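Local coordinates for protein Ceg4 (Legionella pneumophila subsp. pneumophila, PDB 6AOK) that dephosphorylates phosphotyrosine as a secreted effector with a HAD-like phosphatase domain, attenuating the activation of MAPK pathways in eukaryotic cells, at residues N109-N114 with G142-D147; L88-A93 with F199-Y204; T34-S39 with A65-K70. All blocks are in the same frame, centred on the assembly; numbering follows the deposited sequence.

Contact 1: N109-N114 with G142-D147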
loop_
_atom_site.group_PDB
_atom_site.type_symbol
_atom_site.label_atom_id
_atom_site.label_comp_id
_atom_site.label_asym_id
_atom_site.label_seq_id
_atom_site.Cartn_x
_atom_site.Cartn_y
_atom_site.Cartn_z
ATOM N N ASN A 109 -0.194 -3.944 -5.580
ATOM C CA ASN A 109 0.344 -2.721 -6.159
ATOM C C ASN A 109 -0.095 -1.573 -5.275
ATOM O O ASN A 109 -1.292 -1.327 -5.131
ATOM C CB ASN A 109 -0.179 -2.468 -7.566
ATOM C CG ASN A 109 0.095 -3.634 -8.511
ATOM O OD1 ASN A 109 1.239 -3.806 -8.987
ATOM N ND2 ASN A 109 -0.940 -4.445 -8.799
ATOM N N ILE A 110 0.860 -0.815 -4.791
ATOM C CA ILE A 110 0.570 0.434 -4.106
ATOM C C ILE A 110 0.807 1.573 -5.093
ATOM O O ILE A 110 1.878 1.670 -5.696
ATOM C CB ILE A 110 1.449 0.594 -2.864
ATOM C CG1 ILE A 110 1.169 -0.554 -1.881
ATOM C CG2 ILE A 110 1.169 2.008 -2.224
ATOM C CD1 ILE A 110 2.107 -0.525 -0.632
ATOM N N VAL A 111 -0.196 2.407 -5.297
ATOM C CA VAL A 111 -0.126 3.471 -6.290
ATOM C C VAL A 111 -0.237 4.783 -5.533
ATOM O O VAL A 111 -1.232 5.019 -4.843
ATOM C CB VAL A 111 -1.261 3.339 -7.317
ATOM C CG1 VAL A 111 -1.062 4.294 -8.472
ATOM C CG2 VAL A 111 -1.422 1.809 -7.815
ATOM N N THR A 112 0.769 5.635 -5.660
ATOM C CA THR A 112 0.923 6.636 -4.628
ATOM C C THR A 112 1.583 7.894 -5.191
ATOM O O THR A 112 2.310 7.841 -6.181
ATOM C CB THR A 112 1.779 6.013 -3.495
ATOM O OG1 THR A 112 1.794 6.897 -2.413
ATOM C CG2 THR A 112 3.229 5.747 -3.951
ATOM N N LYS A 113 1.377 9.008 -4.538
ATOM C CA LYS A 113 2.218 10.177 -4.790
ATOM C C LYS A 113 3.281 10.332 -3.706
ATOM O O LYS A 113 4.016 11.347 -3.695
ATOM C CB LYS A 113 1.384 11.459 -4.884
ATOM C CG LYS A 113 0.387 11.463 -6.049
ATOM C CD LYS A 113 -0.717 12.527 -5.877
ATOM C CE LYS A 113 -1.878 12.034 -6.775
ATOM N NZ LYS A 113 -3.050 12.902 -6.756
ATOM N N ASN A 114 3.334 9.378 -2.772
ATOM C CA ASN A 114 4.442 9.259 -1.820
ATOM C C ASN A 114 5.601 8.530 -2.502
ATOM O O ASN A 114 5.681 8.480 -3.745
ATOM C CB ASN A 114 3.990 8.531 -0.549
ATOM C CG ASN A 114 4.767 8.941 0.698
ATOM O OD1 ASN A 114 6.008 8.972 0.688
ATOM N ND2 ASN A 114 4.037 9.229 1.809
ATOM N N GLY A 142 2.761 9.440 -9.917
ATOM C CA GLY A 142 1.924 10.542 -9.524
ATOM C C GLY A 142 0.687 10.657 -10.367
ATOM O O GLY A 142 -0.209 11.428 -10.032
ATOM N N TYR A 143 0.599 9.882 -11.436
ATOM C CA TYR A 143 -0.577 9.891 -12.295
ATOM C C TYR A 143 -1.145 8.482 -12.209
ATOM O O TYR A 143 -0.657 7.564 -12.889
ATOM C CB TYR A 143 -0.208 10.270 -13.728
ATOM C CG TYR A 143 -1.407 10.387 -14.652
ATOM C CD1 TYR A 143 -2.684 10.704 -14.152
ATOM C CD2 TYR A 143 -1.255 10.190 -16.035
ATOM C CE1 TYR A 143 -3.775 10.844 -15.009
ATOM C CE2 TYR A 143 -2.316 10.297 -16.881
ATOM C CZ TYR A 143 -3.564 10.628 -16.378
ATOM O OH TYR A 143 -4.577 10.710 -17.267
ATOM N N LYS A 144 -2.159 8.304 -11.346
ATOM C CA LYS A 144 -2.610 6.953 -11.044
ATOM C C LYS A 144 -3.227 6.255 -12.258
ATOM O O LYS A 144 -3.097 5.030 -12.396
ATOM C CB LYS A 144 -3.591 6.998 -9.862
ATOM C CG LYS A 144 -2.928 7.538 -8.583
ATOM C CD LYS A 144 -3.561 6.936 -7.290
ATOM C CE LYS A 144 -2.965 7.592 -6.062
ATOM N NZ LYS A 144 -3.462 7.056 -4.745
ATOM N N PHE A 145 -3.930 6.988 -13.120
ATOM C CA PHE A 145 -4.483 6.339 -14.309
ATOM C C PHE A 145 -3.377 5.675 -15.122
ATOM O O PHE A 145 -3.513 4.526 -15.545
ATOM C CB PHE A 145 -5.244 7.322 -15.205
ATOM C CG PHE A 145 -5.695 6.680 -16.507
ATOM C CD1 PHE A 145 -6.841 5.921 -16.543
ATOM C CD2 PHE A 145 -4.908 6.754 -17.649
ATOM C CE1 PHE A 145 -7.257 5.287 -17.739
ATOM C CE2 PHE A 145 -5.281 6.126 -18.826
ATOM C CZ PHE A 145 -6.486 5.384 -18.868
ATOM N N ASN A 146 -2.277 6.398 -15.376
ATOM C CA ASN A 146 -1.222 5.821 -16.209
ATOM C C ASN A 146 -0.542 4.685 -15.482
ATOM O O ASN A 146 -0.172 3.672 -16.101
ATOM C CB ASN A 146 -0.188 6.891 -16.590
ATOM C CG ASN A 146 -0.514 7.565 -17.929
ATOM O OD1 ASN A 146 -1.519 7.231 -18.603
ATOM N ND2 ASN A 146 0.320 8.542 -18.317
ATOM N N ASP A 147 -0.360 4.830 -14.164
ATOM C CA ASP A 147 0.297 3.763 -13.418
ATOM C C ASP A 147 -0.520 2.470 -13.467
ATOM O O ASP A 147 0.038 1.387 -13.679
ATOM C CB ASP A 147 0.546 4.197 -11.980
ATOM C CG ASP A 147 1.862 5.006 -11.826
ATOM O OD1 ASP A 147 2.644 5.092 -12.801
ATOM O OD2 ASP A 147 2.125 5.564 -10.742
HETATM O O HOH W 1 1.289 7.252 -8.859
#
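Lys144 NZ is gripped by three oxygens: across the contact it donates to Val111 O at 3.0 Å, and it forms salt bridges with Asp18 and Asp166. The bond to Val111 has a C=O...NZ angle of 138°, and NZ lies above the carbonyl plane, 36° out of it. The chain of Lys144 is extended beyond CG, which brings CE and NZ to the carbonyl, and it crosses Val111 obliquely: its CG lies 3.7 Å from Val111 CG1, while CE comes to 3.3 Å from Val111 O. The same methyl, CG1, also meets CB of Asp147 one helical turn later, at 3.9 Å. Residues 109-111 are the C-terminal end of the parallel strand 106-111, and Lys144 lies in the first turn of helix 144-153, behind the N-cap residue Tyr143. Thr112 and this lysine are placed as the motif II threonine and motif III lysine are in HAD phosphatases, and probably correspond to them: the side chain of Lys144 is about 5 Å from the bound magnesium ion, whose ligands are Asp18, Asp20 and Asp167, and its NZ bridges the ligand Asp18 and Asp166, the neighbour of ligand Asp167. A second link runs through one water, which accepts from Gly142 N at 2.8 Å and has Thr112 O and Asp147 OD2 in hydrogen-bonding range, the latter oxygen also receiving Ser141 N. Past the strand end, Thr112 OG1 accepts from Asn114 N at 2.9 Å, an ST turn that shapes the loop, and Asn114 ND2 goes on to the magnesium ligand Asp20. At the outer margin Lys113 lays its CE 3.7 Å from Gly142 O, while its NZ pairs with Asp171 on helix 169-180.

Contact 2: L88-A93 with F199-Y204; sequences LMSPEA and FEWSQY
Ala93 CB sits over the indole of Trp201, 3.8 Å from the centroid of the five-membered ring and 10° off the ring normal, which defines a CH-pi contact over the face. The methyl is nearest CD1 of the pyrrole part, and Ala93 CA comes over the same face at 3.8 Å from Trp201 CG. The two backbones approach closely here, with the CA atoms of Ala93 and Trp201 5.3 Å apart. Between them Trp201 CB is 3.7 Å from Ala93 N, and the CB atoms of Glu92 and Trp201 are 3.8 Å apart. Farther out, Glu92 CG touches Ser202 CB at 4.1 Å, and the bend of the glutamate at chi2 (84°) takes its CD away from the other segment. Trp201 NE1 donates to Thr22 O, a bond that ties the turn of the ring to the loop whose Asp18, Asp20 and Thr22 fit the DxDx(T/V) pattern of HAD phosphatases; Asp18 and Asp20 bind the magnesium ion. On the opposite face of the indole lies Tyr204 CE2, one helical turn on. The helix start that presents Ala93 is N-capped by Ser90, whose OG accepts from Ala93 N at 3.1 Å with an N-H...O angle of 157°. The other start is shaped by an inverse gamma turn centred on Glu200, whose N donates to Tyr204 OH at 3.0 Å. The contact thus joins the first turns of helices 91-100 and 201-211, the second coming near the C-terminal end of the modelled chain. Helix 91-100 also meets the indole through Phe96 and Phe97, while the start of helix 201-211 rests on strand 161-165, where Leu165 touches both Trp201 and Tyr204.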
loop_
_atom_site.group_PDB
_atom_site.type_symbol
_atom_site.label_atom_id
_atom_site.label_comp_id
_atom_site.label_asym_id
_atom_site.label_seq_id
_atom_site.Cartn_x
_atom_site.Cartn_y
_atom_site.Cartn_z
ATOM N N LEU A 88 0.784 5.496 10.953
ATOM C CA LEU A 88 1.081 4.087 10.757
ATOM C C LEU A 88 -0.124 3.347 10.166
ATOM O O LEU A 88 -1.240 3.876 10.094
ATOM C CB LEU A 88 1.498 3.458 12.091
ATOM C CG LEU A 88 2.659 4.104 12.838
ATOM C CD1 LEU A 88 2.824 3.374 14.146
ATOM C CD2 LEU A 88 3.882 3.918 11.984
HETATM N N MSE A 89 0.111 2.115 9.736
HETATM C CA MSE A 89 -0.967 1.200 9.323
HETATM C C MSE A 89 -1.755 0.765 10.520
HETATM O O MSE A 89 -1.162 0.515 11.552
HETATM C CB MSE A 89 -0.419 -0.080 8.706
HETATM C CG MSE A 89 0.165 0.026 7.403
HETATM SE SE MSE A 89 0.395 -1.804 6.791
HETATM C CE MSE A 89 2.301 -1.938 7.253
ATOM N N SER A 90 -3.072 0.594 10.402
ATOM C CA SER A 90 -3.823 0.013 11.502
ATOM C C SER A 90 -3.454 -1.468 11.675
ATOM O O SER A 90 -2.976 -2.113 10.749
ATOM C CB SER A 90 -5.334 0.126 11.254
ATOM O OG SER A 90 -5.692 -0.605 10.090
ATOM N N PRO A 91 -3.691 -2.021 12.855
ATOM C CA PRO A 91 -3.463 -3.454 13.057
ATOM C C PRO A 91 -4.235 -4.317 12.082
ATOM O O PRO A 91 -3.746 -5.398 11.706
ATOM C CB PRO A 91 -3.966 -3.685 14.492
ATOM C CG PRO A 91 -3.906 -2.323 15.154
ATOM C CD PRO A 91 -4.197 -1.338 14.063
ATOM N N GLU A 92 -5.460 -3.896 11.705
ATOM C CA GLU A 92 -6.223 -4.624 10.693
ATOM C C GLU A 92 -5.509 -4.549 9.347
ATOM O O GLU A 92 -5.377 -5.561 8.642
ATOM C CB GLU A 92 -7.639 -4.071 10.574
ATOM C CG GLU A 92 -8.557 -4.296 11.791
ATOM C CD GLU A 92 -8.367 -3.250 12.878
ATOM O OE1 GLU A 92 -7.448 -2.401 12.801
ATOM O OE2 GLU A 92 -9.167 -3.277 13.837
ATOM N N ALA A 93 -4.994 -3.380 8.990
ATOM C CA ALA A 93 -4.255 -3.296 7.729
ATOM C C ALA A 93 -2.995 -4.152 7.770
ATOM O O ALA A 93 -2.649 -4.814 6.776
ATOM C CB ALA A 93 -3.886 -1.852 7.419
ATOM N N PHE A 199 -11.614 2.374 6.054
ATOM C CA PHE A 199 -11.493 1.148 5.273
ATOM C C PHE A 199 -11.563 -0.071 6.205
ATOM O O PHE A 199 -10.853 -0.119 7.220
ATOM C CB PHE A 199 -10.185 1.149 4.507
ATOM C CG PHE A 199 -10.129 2.161 3.410
ATOM C CD1 PHE A 199 -9.682 3.471 3.672
ATOM C CD2 PHE A 199 -10.543 1.838 2.142
ATOM C CE1 PHE A 199 -9.619 4.436 2.629
ATOM C CE2 PHE A 199 -10.490 2.820 1.116
ATOM C CZ PHE A 199 -10.011 4.094 1.379
ATOM N N GLU A 200 -12.381 -1.063 5.839
ATOM C CA GLU A 200 -12.631 -2.250 6.662
ATOM C C GLU A 200 -11.625 -3.345 6.284
ATOM O O GLU A 200 -11.952 -4.384 5.699
ATOM C CB GLU A 200 -14.066 -2.728 6.473
ATOM C CG GLU A 200 -15.114 -1.727 6.928
ATOM C CD GLU A 200 -16.567 -2.241 6.815
ATOM O OE1 GLU A 200 -16.798 -3.475 6.953
ATOM O OE2 GLU A 200 -17.477 -1.393 6.636
ATOM N N TRP A 201 -10.366 -3.087 6.618
ATOM C CA TRP A 201 -9.309 -4.015 6.244
ATOM C C TRP A 201 -9.591 -5.427 6.732
ATOM O O TRP A 201 -9.189 -6.400 6.080
ATOM C CB TRP A 201 -7.975 -3.517 6.801
ATOM C CG TRP A 201 -7.488 -2.300 6.070
ATOM C CD1 TRP A 201 -7.463 -1.020 6.545
ATOM C CD2 TRP A 201 -6.970 -2.240 4.727
ATOM N NE1 TRP A 201 -6.959 -0.180 5.594
ATOM C CE2 TRP A 201 -6.650 -0.899 4.470
ATOM C CE3 TRP A 201 -6.725 -3.205 3.729
ATOM C CZ2 TRP A 201 -6.086 -0.474 3.256
ATOM C CZ3 TRP A 201 -6.179 -2.776 2.503
ATOM C CH2 TRP A 201 -5.861 -1.411 2.291
ATOM N N SER A 202 -10.272 -5.586 7.878
ATOM C CA SER A 202 -10.477 -6.961 8.319
ATOM C C SER A 202 -11.518 -7.666 7.450
ATOM O O SER A 202 -11.452 -8.900 7.258
ATOM C CB SER A 202 -10.871 -7.010 9.790
ATOM O OG SER A 202 -12.147 -6.436 9.955
ATOM N N GLN A 203 -12.463 -6.907 6.897
ATOM C CA GLN A 203 -13.403 -7.503 5.955
ATOM C C GLN A 203 -12.717 -7.877 4.641
ATOM O O GLN A 203 -13.017 -8.931 4.063
ATOM C CB GLN A 203 -14.559 -6.548 5.687
ATOM C CG GLN A 203 -15.592 -7.116 4.714
ATOM C CD GLN A 203 -16.344 -8.339 5.286
ATOM O OE1 GLN A 203 -16.337 -9.434 4.700
ATOM N NE2 GLN A 203 -16.979 -8.149 6.439
ATOM N N TYR A 204 -11.811 -7.022 4.143
ATOM C CA TYR A 204 -11.134 -7.330 2.877
ATOM C C TYR A 204 -10.249 -8.553 3.040
ATOM O O TYR A 204 -10.168 -9.378 2.134
ATOM C CB TYR A 204 -10.294 -6.156 2.361
ATOM C CG TYR A 204 -10.988 -4.811 2.462
ATOM C CD1 TYR A 204 -12.359 -4.702 2.346
ATOM C CD2 TYR A 204 -10.267 -3.666 2.697
ATOM C CE1 TYR A 204 -12.993 -3.472 2.489
ATOM C CE2 TYR A 204 -10.885 -2.443 2.812
ATOM C CZ TYR A 204 -12.223 -2.342 2.733
ATOM O OH TYR A 204 -12.829 -1.111 2.892
#

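Contact 3: T34-S39 with A65-K70; sequences TEFYQS and ALFEAK
Helical segments 35-39 and 65-70, which meet through Phe36 and Lys70, run nearly antiparallel, their axes coming within 10.8 Å at 154° between the N-to-C directions. Phe36 is the bridging side chain: CG is anti to the backbone N (chi1 175°), and the ring beyond it lies against helix 65-70. There its CZ stands over the centre of the Phe67 ring, and the planes meet at 88° with centroids 4.9 Å apart, a T-shaped pair in which Phe36 supplies the edge and Phe67 the face. Lys70 CD lies over one face of the Phe36 ring, 3.6 Å from its centroid and 3.4 Å from its CD1, a CH-pi contact made by the aliphatic chain, while NZ forms a salt bridge to Asp84. At the rim of the same ring Leu66 O is 3.7 Å from Phe36 CE1. Leu66 CD1 in turn touches Ser39 O at 3.5 Å. Ser39 OG donates to Phe36 O at 2.6 Å, a bond within the helical segment. At the other end Thr34 N-caps the segment, its OG1 accepting from Tyr37 N. Both segments fall between strands 13-17 and 106-111, where many HAD phosphatases carry a cap insertion, consistent with such a role here. The two helices lie side by side on helix 116-125, Phe67 packing on Tyr118, Ala121 and Val122, and the Tyr37 ring meeting that of Tyr118.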
loop_
_atom_site.group_PDB
_atom_site.type_symbol
_atom_site.label_atom_id
_atom_site.label_comp_id
_atom_site.label_asym_id
_atom_site.label_seq_id
_atom_site.Cartn_x
_atom_site.Cartn_y
_atom_site.Cartn_z
ATOM N N THR A 34 5.104 17.195 7.529
ATOM C CA THR A 34 5.293 17.210 8.972
ATOM C C THR A 34 6.777 17.191 9.315
ATOM O O THR A 34 7.613 16.722 8.529
ATOM C CB THR A 34 4.617 15.991 9.623
ATOM O OG1 THR A 34 5.227 14.780 9.120
ATOM C CG2 THR A 34 3.149 15.984 9.330
ATOM N N GLU A 35 7.100 17.623 10.552
ATOM C CA GLU A 35 8.497 17.512 10.975
ATOM C C GLU A 35 8.952 16.065 10.907
ATOM O O GLU A 35 10.075 15.792 10.481
ATOM C CB GLU A 35 8.729 18.043 12.386
ATOM C CG GLU A 35 8.502 19.516 12.557
ATOM C CD GLU A 35 9.487 20.364 11.760
ATOM O OE1 GLU A 35 10.638 19.959 11.543
ATOM O OE2 GLU A 35 9.078 21.446 11.332
ATOM N N PHE A 36 8.084 15.119 11.292
ATOM C CA PHE A 36 8.516 13.727 11.330
ATOM C C PHE A 36 8.919 13.223 9.957
ATOM O O PHE A 36 10.012 12.701 9.787
ATOM C CB PHE A 36 7.444 12.811 11.924
ATOM C CG PHE A 36 7.852 11.365 11.855
ATOM C CD1 PHE A 36 8.993 10.924 12.533
ATOM C CD2 PHE A 36 7.162 10.478 11.052
ATOM C CE1 PHE A 36 9.395 9.583 12.449
ATOM C CE2 PHE A 36 7.553 9.112 10.954
ATOM C CZ PHE A 36 8.662 8.676 11.656
ATOM N N TYR A 37 8.070 13.398 8.951
ATOM C CA TYR A 37 8.450 12.958 7.613
ATOM C C TYR A 37 9.706 13.684 7.126
ATOM O O TYR A 37 10.615 13.078 6.523
ATOM C CB TYR A 37 7.297 13.218 6.661
ATOM C CG TYR A 37 7.474 12.635 5.286
ATOM C CD1 TYR A 37 8.223 13.302 4.308
ATOM C CD2 TYR A 37 6.890 11.419 4.969
ATOM C CE1 TYR A 37 8.377 12.736 3.035
ATOM C CE2 TYR A 37 7.019 10.856 3.709
ATOM C CZ TYR A 37 7.761 11.507 2.757
ATOM O OH TYR A 37 7.909 10.931 1.515
ATOM N N GLN A 38 9.757 14.986 7.340
ATOM C CA GLN A 38 10.902 15.762 6.856
ATOM C C GLN A 38 12.184 15.330 7.543
ATOM O O GLN A 38 13.274 15.411 6.945
ATOM C CB GLN A 38 10.645 17.263 7.079
ATOM C CG GLN A 38 9.498 17.763 6.135
ATOM C CD GLN A 38 9.985 17.964 4.715
ATOM O OE1 GLN A 38 11.110 18.421 4.471
ATOM N NE2 GLN A 38 9.135 17.715 3.791
ATOM N N SER A 39 12.092 14.879 8.800
ATOM C CA SER A 39 13.278 14.388 9.518
ATOM C C SER A 39 13.866 13.133 8.894
ATOM O O SER A 39 15.026 12.777 9.194
ATOM C CB SER A 39 12.934 14.119 11.001
ATOM O OG SER A 39 12.207 12.865 11.165
ATOM N N ALA A 65 15.457 3.914 13.066
ATOM C CA ALA A 65 15.794 4.527 14.350
ATOM C C ALA A 65 14.882 5.703 14.667
ATOM O O ALA A 65 14.469 5.893 15.821
ATOM C CB ALA A 65 17.250 4.994 14.341
ATOM N N LEU A 66 14.565 6.507 13.654
ATOM C CA LEU A 66 13.652 7.639 13.842
ATOM C C LEU A 66 12.214 7.184 14.131
ATOM O O LEU A 66 11.516 7.791 14.966
ATOM C CB LEU A 66 13.707 8.530 12.599
ATOM C CG LEU A 66 15.053 9.277 12.483
ATOM C CD1 LEU A 66 15.259 9.871 11.062
ATOM C CD2 LEU A 66 15.124 10.419 13.492
ATOM N N PHE A 67 11.738 6.139 13.445
ATOM C CA PHE A 67 10.433 5.592 13.784
ATOM C C PHE A 67 10.422 5.079 15.214
ATOM O O PHE A 67 9.479 5.338 15.979
ATOM C CB PHE A 67 10.055 4.459 12.838
ATOM C CG PHE A 67 9.361 4.913 11.594
ATOM C CD1 PHE A 67 10.087 5.278 10.461
ATOM C CD2 PHE A 67 7.992 4.940 11.548
ATOM C CE1 PHE A 67 9.455 5.681 9.311
ATOM C CE2 PHE A 67 7.334 5.360 10.399
ATOM C CZ PHE A 67 8.066 5.738 9.283
ATOM N N GLU A 68 11.460 4.337 15.599
ATOM C CA GLU A 68 11.497 3.840 16.975
ATOM C C GLU A 68 11.629 4.983 17.991
ATOM O O GLU A 68 11.137 4.873 19.120
ATOM C CB GLU A 68 12.647 2.825 17.146
ATOM C CG GLU A 68 12.417 1.517 16.398
ATOM C CD GLU A 68 13.567 0.527 16.542
ATOM O OE1 GLU A 68 14.586 0.902 17.157
ATOM O OE2 GLU A 68 13.453 -0.615 16.035
ATOM N N ALA A 69 12.340 6.044 17.658
ATOM C CA ALA A 69 12.438 7.184 18.582
ATOM C C ALA A 69 11.074 7.839 18.790
ATOM O O ALA A 69 10.729 8.266 19.904
ATOM C CB ALA A 69 13.418 8.234 18.054
ATOM N N LYS A 70 10.273 7.880 17.736
ATOM C CA LYS A 70 8.967 8.517 17.791
ATOM C C LYS A 70 7.939 7.625 18.474
ATOM O O LYS A 70 7.198 8.096 19.345
ATOM C CB LYS A 70 8.511 8.890 16.380
ATOM C CG LYS A 70 7.194 9.659 16.408
ATOM C CD LYS A 70 6.877 10.208 15.073
ATOM C CE LYS A 70 5.503 10.928 15.031
ATOM N NZ LYS A 70 5.359 12.047 16.012
#

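Overall arrangement
Contacts 1 and 2 lie on opposite sides of the chain's centre, each about 11 Å from it and partly buried, whereas contact 3 is a surface contact about 20 Å out. Their chemistry follows this placing: contact 1, beside the magnesium site, combines polar bonds of Lys144 and a bridging water with packing on one valine methyl; contact 2 is an alanine-on-indole pairing of two helix starts; contact 3 is aromatic and aliphatic packing between helices. No secondary-structure element is shared among them, but contact 3 touches both others, through a probable hydrogen bond between Tyr37 OH and Asn114 OD1 and through Leu88 against Phe67. Along the chain, contact 1 is nested within the loop closed by contact 2.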